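Local coordinates for ORF14 (PDB 2WPX), which is a tandem GNAT protein of the clavulanic acid biosynthesis pathway that binds acetyl-CoA and probably acts as an acyltransferase, at residues V254-G267 with V292-T304. Numbering follows the deposited sequence.
Sequences VSKTTGNPAYALQG and VLRHEPEVRLVET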
ATOM      1  N   VAL A 254       1.135  12.070   3.355  1.00 16.69           N
ATOM      2  CA  VAL A 254       0.695  11.110   4.347  1.00 15.99           C
ATOM      3  C   VAL A 254      -0.836  10.799   4.155  1.00 16.66           C
ATOM      4  O   VAL A 254      -1.675  11.681   3.810  1.00 16.62           O
ATOM      5  CB  VAL A 254       1.005  11.579   5.801  1.00 15.58           C
ATOM      6  CG1 VAL A 254       0.465  10.604   6.825  1.00 12.81           C
ATOM      7  CG2 VAL A 254       2.528  11.688   6.017  1.00 18.89           C
ATOM      8  N   SER A 255      -1.180   9.543   4.412  1.00 14.77           N
ATOM      9  CA  SER A 255      -2.520   9.058   4.289  1.00 16.16           C
ATOM     10  C   SER A 255      -2.884   8.605   5.703  1.00 15.30           C
ATOM     11  O   SER A 255      -2.059   8.043   6.419  1.00 15.09           O
ATOM     12  CB  SER A 255      -2.475   7.879   3.285  1.00 16.69           C
ATOM     13  OG  SER A 255      -3.703   7.237   3.191  1.00 21.38           O
ATOM     14  N   LYS A 256      -4.101   8.864   6.141  1.00 15.75           N
ATOM     15  CA  LYS A 256      -4.488   8.522   7.527  1.00 14.55           C
ATOM     16  C   LYS A 256      -5.874   7.899   7.449  1.00 13.72           C
ATOM     17  O   LYS A 256      -6.753   8.497   6.861  1.00 14.80           O
ATOM     18  CB  LYS A 256      -4.571   9.797   8.357  1.00 15.37           C
ATOM     19  CG  LYS A 256      -5.259   9.648   9.701  1.00 16.07           C
ATOM     20  CD  LYS A 256      -4.164   9.303  10.749  1.00 18.99           C
ATOM     21  CE  LYS A 256      -4.693   8.423  11.918  1.00 21.60           C
ATOM     22  NZ  LYS A 256      -5.367   7.154  11.414  1.00 22.14           N
ATOM     23  N   THR A 257      -6.057   6.702   8.020  1.00 13.00           N
ATOM     24  CA  THR A 257      -7.386   6.030   8.090  1.00 12.82           C
ATOM     25  C   THR A 257      -8.318   6.629   9.176  1.00 14.28           C
ATOM     26  O   THR A 257      -7.883   7.354  10.087  1.00 14.71           O
ATOM     27  CB  THR A 257      -7.285   4.489   8.226  1.00 12.19           C
ATOM     28  OG1 THR A 257      -6.523   4.168   9.385  1.00 13.65           O
ATOM     29  CG2 THR A 257      -6.592   3.829   7.058  1.00  8.57           C
ATOM     30  N   THR A 258      -9.619   6.389   9.037  1.00 16.05           N
ATOM     31  CA  THR A 258     -10.546   6.774  10.072  1.00 17.04           C
ATOM     32  C   THR A 258     -10.124   6.119  11.391  1.00 16.08           C
ATOM     33  O   THR A 258     -10.007   6.775  12.406  1.00 17.70           O
ATOM     34  CB  THR A 258     -12.021   6.426   9.708  1.00 19.48           C
ATOM     35  OG1 THR A 258     -12.448   7.223   8.611  1.00 18.25           O
ATOM     36  CG2 THR A 258     -12.982   6.735  10.883  1.00 22.72           C
ATOM     37  N   GLY A 259      -9.879   4.827  11.367  1.00 15.65           N
ATOM     38  CA  GLY A 259      -9.506   4.083  12.577  1.00 15.26           C
ATOM     39  C   GLY A 259      -8.017   4.236  12.892  1.00 14.52           C
ATOM     40  O   GLY A 259      -7.226   4.682  12.035  1.00 12.39           O
ATOM     41  N   ASN A 260      -7.638   3.834  14.113  1.00 15.31           N
ATOM     42  CA  ASN A 260      -6.237   3.755  14.513  1.00 15.71           C
ATOM     43  C   ASN A 260      -5.604   5.129  14.599  1.00 15.75           C
ATOM     44  O   ASN A 260      -4.754   5.445  13.782  1.00 16.45           O
ATOM     45  CB  ASN A 260      -5.442   2.923  13.478  1.00 13.81           C
ATOM     46  CG  ASN A 260      -5.985   1.529  13.329  1.00 15.84           C
ATOM     47  OD1 ASN A 260      -6.044   0.984  12.223  1.00 17.57           O
ATOM     48  ND2 ASN A 260      -6.379   0.921  14.455  1.00 17.61           N
ATOM     49  N   PRO A 261      -6.003   5.943  15.586  1.00 16.89           N
ATOM     50  CA  PRO A 261      -5.499   7.316  15.721  1.00 16.41           C
ATOM     51  C   PRO A 261      -3.980   7.423  15.821  1.00 15.97           C
ATOM     52  O   PRO A 261      -3.422   8.500  15.587  1.00 16.50           O
ATOM     53  CB  PRO A 261      -6.115   7.799  17.046  1.00 18.72           C
ATOM     54  CG  PRO A 261      -7.345   6.849  17.286  1.00 19.36           C
ATOM     55  CD  PRO A 261      -6.963   5.553  16.657  1.00 18.23           C
ATOM     56  N   ALA A 262      -3.327   6.363  16.258  1.00 14.90           N
ATOM     57  CA  ALA A 262      -1.884   6.341  16.425  1.00 14.58           C
ATOM     58  C   ALA A 262      -1.099   5.929  15.175  1.00 12.67           C
ATOM     59  O   ALA A 262       0.118   5.903  15.205  1.00 14.29           O
ATOM     60  CB  ALA A 262      -1.507   5.366  17.623  1.00 15.92           C
ATOM     61  N   TYR A 263      -1.762   5.566  14.093  1.00 12.10           N
ATOM     62  CA  TYR A 263      -1.012   5.073  12.947  1.00 12.39           C
ATOM     63  C   TYR A 263      -1.196   5.969  11.725  1.00 12.31           C
ATOM     64  O   TYR A 263      -2.230   6.552  11.535  1.00 12.72           O
ATOM     65  CB  TYR A 263      -1.441   3.650  12.573  1.00 11.55           C
ATOM     66  CG  TYR A 263      -1.038   2.579  13.548  1.00 10.84           C
ATOM     67  CD1 TYR A 263      -0.044   1.649  13.210  1.00 11.52           C
ATOM     68  CD2 TYR A 263      -1.648   2.481  14.808  1.00  9.16           C
ATOM     69  CE1 TYR A 263       0.321   0.673  14.048  1.00  8.42           C
ATOM     70  CE2 TYR A 263      -1.284   1.461  15.679  1.00 11.92           C
ATOM     71  CZ  TYR A 263      -0.294   0.580  15.273  1.00 11.33           C
ATOM     72  OH  TYR A 263       0.095  -0.424  16.073  1.00 15.68           O
ATOM     73  N   ALA A 264      -0.180   6.068  10.882  1.00 13.37           N
ATOM     74  CA  ALA A 264      -0.344   6.843   9.662  1.00 13.31           C
ATOM     75  C   ALA A 264       0.584   6.282   8.607  1.00 13.25           C
ATOM     76  O   ALA A 264       1.499   5.506   8.894  1.00 13.78           O
ATOM     77  CB  ALA A 264      -0.125   8.361   9.935  1.00 13.37           C
ATOM     78  N   LEU A 265       0.289   6.587   7.366  1.00 14.07           N
ATOM     79  CA  LEU A 265       1.081   6.014   6.263  1.00 16.40           C
ATOM     80  C   LEU A 265       1.787   7.157   5.508  1.00 15.88           C
ATOM     81  O   LEU A 265       1.164   8.119   5.112  1.00 15.75           O
ATOM     82  CB  LEU A 265       0.177   5.141   5.386  1.00 16.19           C
ATOM     83  CG  LEU A 265       0.626   4.333   4.170  1.00 22.59           C
ATOM     84  CD1 LEU A 265       1.124   5.233   3.053  1.00 27.50           C
ATOM     85  CD2 LEU A 265       1.667   3.246   4.521  1.00 25.96           C
ATOM     86  N   GLN A 266       3.107   7.080   5.387  1.00 16.91           N
ATOM     87  CA  GLN A 266       3.857   8.053   4.593  1.00 16.08           C
ATOM     88  C   GLN A 266       3.968   7.529   3.226  1.00 18.04           C
ATOM     89  O   GLN A 266       4.458   6.428   3.026  1.00 19.35           O
ATOM     90  CB  GLN A 266       5.263   8.279   5.151  1.00 17.40           C
ATOM     91  CG  GLN A 266       6.088   9.336   4.380  1.00 17.38           C
ATOM     92  CD  GLN A 266       7.454   9.584   5.017  1.00 22.48           C
ATOM     93  OE1 GLN A 266       7.585  10.473   5.867  1.00 22.21           O
ATOM     94  NE2 GLN A 266       8.480   8.784   4.626  1.00 22.19           N
ATOM     95  N   GLY A 267       3.504   8.306   2.254  1.00 19.74           N
ATOM     96  CA  GLY A 267       3.554   7.854   0.856  1.00 23.79           C
ATOM     97  C   GLY A 267       4.808   8.361   0.145  1.00 27.70           C
ATOM     98  O   GLY A 267       5.748   8.852   0.772  1.00 27.91           O
ATOM     99  N   VAL A 292       0.921  17.013   9.372  1.00 12.35           N
ATOM    100  CA  VAL A 292       0.136  15.891   9.979  1.00 12.88           C
ATOM    101  C   VAL A 292      -0.083  15.986  11.505  1.00 13.91           C
ATOM    102  O   VAL A 292      -1.232  15.969  11.991  1.00 14.97           O
ATOM    103  CB  VAL A 292       0.777  14.536   9.628  1.00 12.25           C
ATOM    104  CG1 VAL A 292       0.099  13.349  10.344  1.00 12.85           C
ATOM    105  CG2 VAL A 292       0.737  14.371   8.158  1.00 11.74           C
ATOM    106  N   LEU A 293       1.003  16.108  12.257  1.00 14.84           N
ATOM    107  CA  LEU A 293       0.956  16.054  13.732  1.00 17.10           C
ATOM    108  C   LEU A 293       0.146  17.200  14.318  1.00 17.84           C
ATOM    109  O   LEU A 293      -0.379  17.085  15.421  1.00 19.95           O
ATOM    110  CB  LEU A 293       2.376  16.106  14.313  1.00 16.46           C
ATOM    111  CG  LEU A 293       3.044  14.768  14.590  1.00 18.66           C
ATOM    112  CD1 LEU A 293       2.512  13.754  13.668  1.00 17.97           C
ATOM    113  CD2 LEU A 293       4.589  14.776  14.604  1.00 15.86           C
ATOM    114  N   ARG A 294       0.049  18.321  13.622  1.00 29.32           N
ATOM    115  CA  ARG A 294      -0.708  19.381  14.217  1.00 31.61           C
ATOM    116  C   ARG A 294      -2.201  19.180  13.966  1.00 29.11           C
ATOM    117  O   ARG A 294      -3.022  19.806  14.607  1.00 30.56           O
ATOM    118  CB  ARG A 294      -0.171  20.780  13.843  1.00 34.91           C
ATOM    119  CG  ARG A 294      -0.545  21.278  12.471  1.00 37.03           C
ATOM    120  CD  ARG A 294      -0.681  22.835  12.431  1.00 46.01           C
ATOM    121  NE  ARG A 294       0.578  23.500  12.748  1.00 53.32           N
ATOM    122  CZ  ARG A 294       1.706  23.310  12.069  1.00 56.16           C
ATOM    123  NH1 ARG A 294       1.736  22.470  11.031  1.00 54.93           N
ATOM    124  NH2 ARG A 294       2.804  23.954  12.437  1.00 61.24           N
ATOM    125  N   HIS A 295      -2.543  18.250  13.085  1.00 25.65           N
ATOM    126  CA  HIS A 295      -3.941  17.856  12.879  1.00 25.52           C
ATOM    127  C   HIS A 295      -4.305  16.446  13.449  1.00 25.44           C
ATOM    128  O   HIS A 295      -5.470  16.121  13.640  1.00 26.13           O
ATOM    129  CB  HIS A 295      -4.242  17.934  11.388  1.00 24.02           C
ATOM    130  CG  HIS A 295      -4.137  19.324  10.855  1.00 27.69           C
ATOM    131  ND1 HIS A 295      -5.201  20.205  10.874  1.00 29.53           N
ATOM    132  CD2 HIS A 295      -3.088  20.004  10.329  1.00 25.97           C
ATOM    133  CE1 HIS A 295      -4.810  21.365  10.369  1.00 32.13           C
ATOM    134  NE2 HIS A 295      -3.535  21.266  10.029  1.00 29.18           N
ATOM    135  N   GLU A 296      -3.279  15.625  13.681  1.00 24.70           N
ATOM    136  CA  GLU A 296      -3.400  14.265  14.144  1.00 24.36           C
ATOM    137  C   GLU A 296      -2.371  14.143  15.280  1.00 25.78           C
ATOM    138  O   GLU A 296      -1.358  13.475  15.137  1.00 24.89           O
ATOM    139  CB  GLU A 296      -3.013  13.335  12.995  1.00 23.60           C
ATOM    140  CG  GLU A 296      -4.064  12.321  12.491  1.00 26.56           C
ATOM    141  CD  GLU A 296      -5.248  12.945  11.835  1.00 28.65           C
ATOM    142  OE1 GLU A 296      -6.150  13.317  12.566  1.00 40.40           O
ATOM    143  OE2 GLU A 296      -5.340  13.050  10.614  1.00 30.98           O
ATOM    144  N   PRO A 297      -2.620  14.832  16.420  1.00 29.06           N
ATOM    145  CA  PRO A 297      -1.723  14.755  17.581  1.00 31.79           C
ATOM    146  C   PRO A 297      -1.422  13.342  18.077  1.00 32.16           C
ATOM    147  O   PRO A 297      -0.411  13.153  18.714  1.00 35.03           O
ATOM    148  CB  PRO A 297      -2.481  15.534  18.682  1.00 35.91           C
ATOM    149  CG  PRO A 297      -3.918  15.713  18.154  1.00 34.45           C
ATOM    150  CD  PRO A 297      -3.757  15.753  16.658  1.00 30.49           C
ATOM    151  N   GLU A 298      -2.288  12.365  17.841  1.00 29.96           N
ATOM    152  CA  GLU A 298      -2.116  11.089  18.502  1.00 30.36           C
ATOM    153  C   GLU A 298      -1.243  10.190  17.682  1.00 27.19           C
ATOM    154  O   GLU A 298      -0.910   9.112  18.128  1.00 27.35           O
ATOM    155  CB  GLU A 298      -3.450  10.405  18.727  1.00 31.75           C
ATOM    156  CG  GLU A 298      -4.186  10.932  19.927  1.00 38.71           C
ATOM    157  CD  GLU A 298      -5.597  10.402  20.007  1.00 45.48           C
ATOM    158  OE1 GLU A 298      -6.477  10.974  19.340  1.00 48.93           O
ATOM    159  OE2 GLU A 298      -5.854   9.429  20.746  1.00 50.61           O
ATOM    160  N   VAL A 299      -0.892  10.638  16.471  1.00 24.21           N
ATOM    161  CA  VAL A 299      -0.029   9.870  15.592  1.00 21.72           C
ATOM    162  C   VAL A 299       1.374   9.680  16.171  1.00 23.12           C
ATOM    163  O   VAL A 299       2.011  10.596  16.682  1.00 24.63           O
ATOM    164  CB  VAL A 299       0.055  10.476  14.159  1.00 20.11           C
ATOM    165  CG1 VAL A 299       1.148   9.817  13.430  1.00 18.34           C
ATOM    166  CG2 VAL A 299      -1.247  10.278  13.418  1.00 17.71           C
ATOM    167  N   ARG A 300       1.847   8.447  16.111  1.00 23.28           N
ATOM    168  CA  ARG A 300       2.988   8.060  16.915  1.00 24.18           C
ATOM    169  C   ARG A 300       3.764   7.104  16.048  1.00 21.68           C
ATOM    170  O   ARG A 300       5.021   7.045  16.126  1.00 22.01           O
ATOM    171  CB  ARG A 300       2.475   7.356  18.167  1.00 26.72           C
ATOM    172  CG  ARG A 300       2.642   8.036  19.520  1.00 35.33           C
ATOM    173  CD  ARG A 300       2.583   9.558  19.583  1.00 41.68           C
ATOM    174  NE  ARG A 300       3.687  10.029  20.421  1.00 49.77           N
ATOM    175  CZ  ARG A 300       4.543  10.993  20.065  1.00 54.05           C
ATOM    176  NH1 ARG A 300       4.378  11.652  18.913  1.00 51.66           N
ATOM    177  NH2 ARG A 300       5.548  11.329  20.874  1.00 57.80           N
ATOM    178  N   LEU A 301       3.021   6.340  15.221  1.00 17.73           N
ATOM    179  CA  LEU A 301       3.654   5.301  14.381  1.00 15.95           C
ATOM    180  C   LEU A 301       3.418   5.506  12.912  1.00 14.64           C
ATOM    181  O   LEU A 301       2.258   5.549  12.437  1.00 15.56           O
ATOM    182  CB  LEU A 301       3.204   3.885  14.778  1.00 15.96           C
ATOM    183  CG  LEU A 301       3.422   3.424  16.231  1.00 16.93           C
ATOM    184  CD1 LEU A 301       2.567   2.150  16.547  1.00 15.59           C
ATOM    185  CD2 LEU A 301       4.868   3.102  16.433  1.00 18.03           C
ATOM    186  N   VAL A 302       4.505   5.637  12.155  1.00 14.76           N
ATOM    187  CA  VAL A 302       4.378   6.016  10.771  1.00 13.50           C
ATOM    188  C   VAL A 302       5.091   4.975   9.946  1.00 15.58           C
ATOM    189  O   VAL A 302       6.215   4.583  10.243  1.00 17.94           O
ATOM    190  CB  VAL A 302       4.967   7.413  10.529  1.00 14.89           C
ATOM    191  CG1 VAL A 302       4.797   7.820   9.053  1.00 13.38           C
ATOM    192  CG2 VAL A 302       4.319   8.408  11.446  1.00 11.54           C
ATOM    193  N   GLU A 303       4.420   4.440   8.949  1.00 13.52           N
ATOM    194  CA  GLU A 303       5.058   3.451   8.112  1.00 12.68           C
ATOM    195  C   GLU A 303       5.272   4.016   6.696  1.00 13.70           C
ATOM    196  O   GLU A 303       4.553   4.945   6.245  1.00 14.10           O
ATOM    197  CB  GLU A 303       4.213   2.167   8.052  1.00 13.45           C
ATOM    198  CG  GLU A 303       3.013   2.278   7.133  1.00 14.13           C
ATOM    199  CD  GLU A 303       2.156   0.998   7.130  1.00 19.26           C
ATOM    200  OE1 GLU A 303       2.575  -0.005   6.529  1.00 15.76           O
ATOM    201  OE2 GLU A 303       1.067   1.011   7.734  1.00 17.23           O
ATOM    202  N   THR A 304       6.252   3.444   6.002  1.00 13.74           N
ATOM    203  CA  THR A 304       6.486   3.775   4.624  1.00 14.79           C
ATOM    204  C   THR A 304       7.202   2.592   3.930  1.00 15.29           C
ATOM    205  O   THR A 304       7.583   1.621   4.621  1.00 15.17           O
ATOM    206  CB  THR A 304       7.366   5.066   4.528  1.00 15.54           C
ATOM    207  OG1 THR A 304       7.202   5.694   3.243  1.00 14.23           O
ATOM    208  CG2 THR A 304       8.852   4.744   4.819  1.00 12.44           C
TER
HETATM  209  O   HOH W   1       0.238   2.844   9.481  1.00 12.27           O
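Ala262 O starts the pairing of the two strands by taking two donors: Leu301 N, 2.9 Å away, and Arg300 N at 3.2 Å, well above the carbonyl plane. From there the parallel register runs on through Ala264 N to Leu301 O, Glu303 N to Ala264 O and Gln266 N to Glu303 O, the last at 2.7 Å. Ala264 O also accepts from a water, which gives its other hydrogen to Glu303 OE2; Glu303 OE1 is taken by His158. At the far end Thr304 OG1, turned away from its own backbone N (chi1 -158°), donates to Gln266 O (2.8 Å) from above the plane of that carbonyl.

Strands 263-271 and 301-307, joined through helix 280-295, form the beta-alpha-beta unit of the second GNAT domain. On one face of this pair Leu301 CD1 sits over the Tyr263 ring, 3.9 Å from its centroid, a CH-pi contact; on the other, Ala264 CB meets CG1 of Val299, in the turn before the second strand.

Helix 280-295 packs on strand 247-256 where Val292 CG2 meets Val254 CB at 3.7 Å. Next to it, the Lys256 chain crosses Glu296, and Lys256 CD lies 3.5 Å from Glu296 CG, but their charges part: NZ bends into the 257-260 loop, donating to Thr257 O and Asn260 O, whereas the carboxylate is claimed by Arg234 and Tyr236.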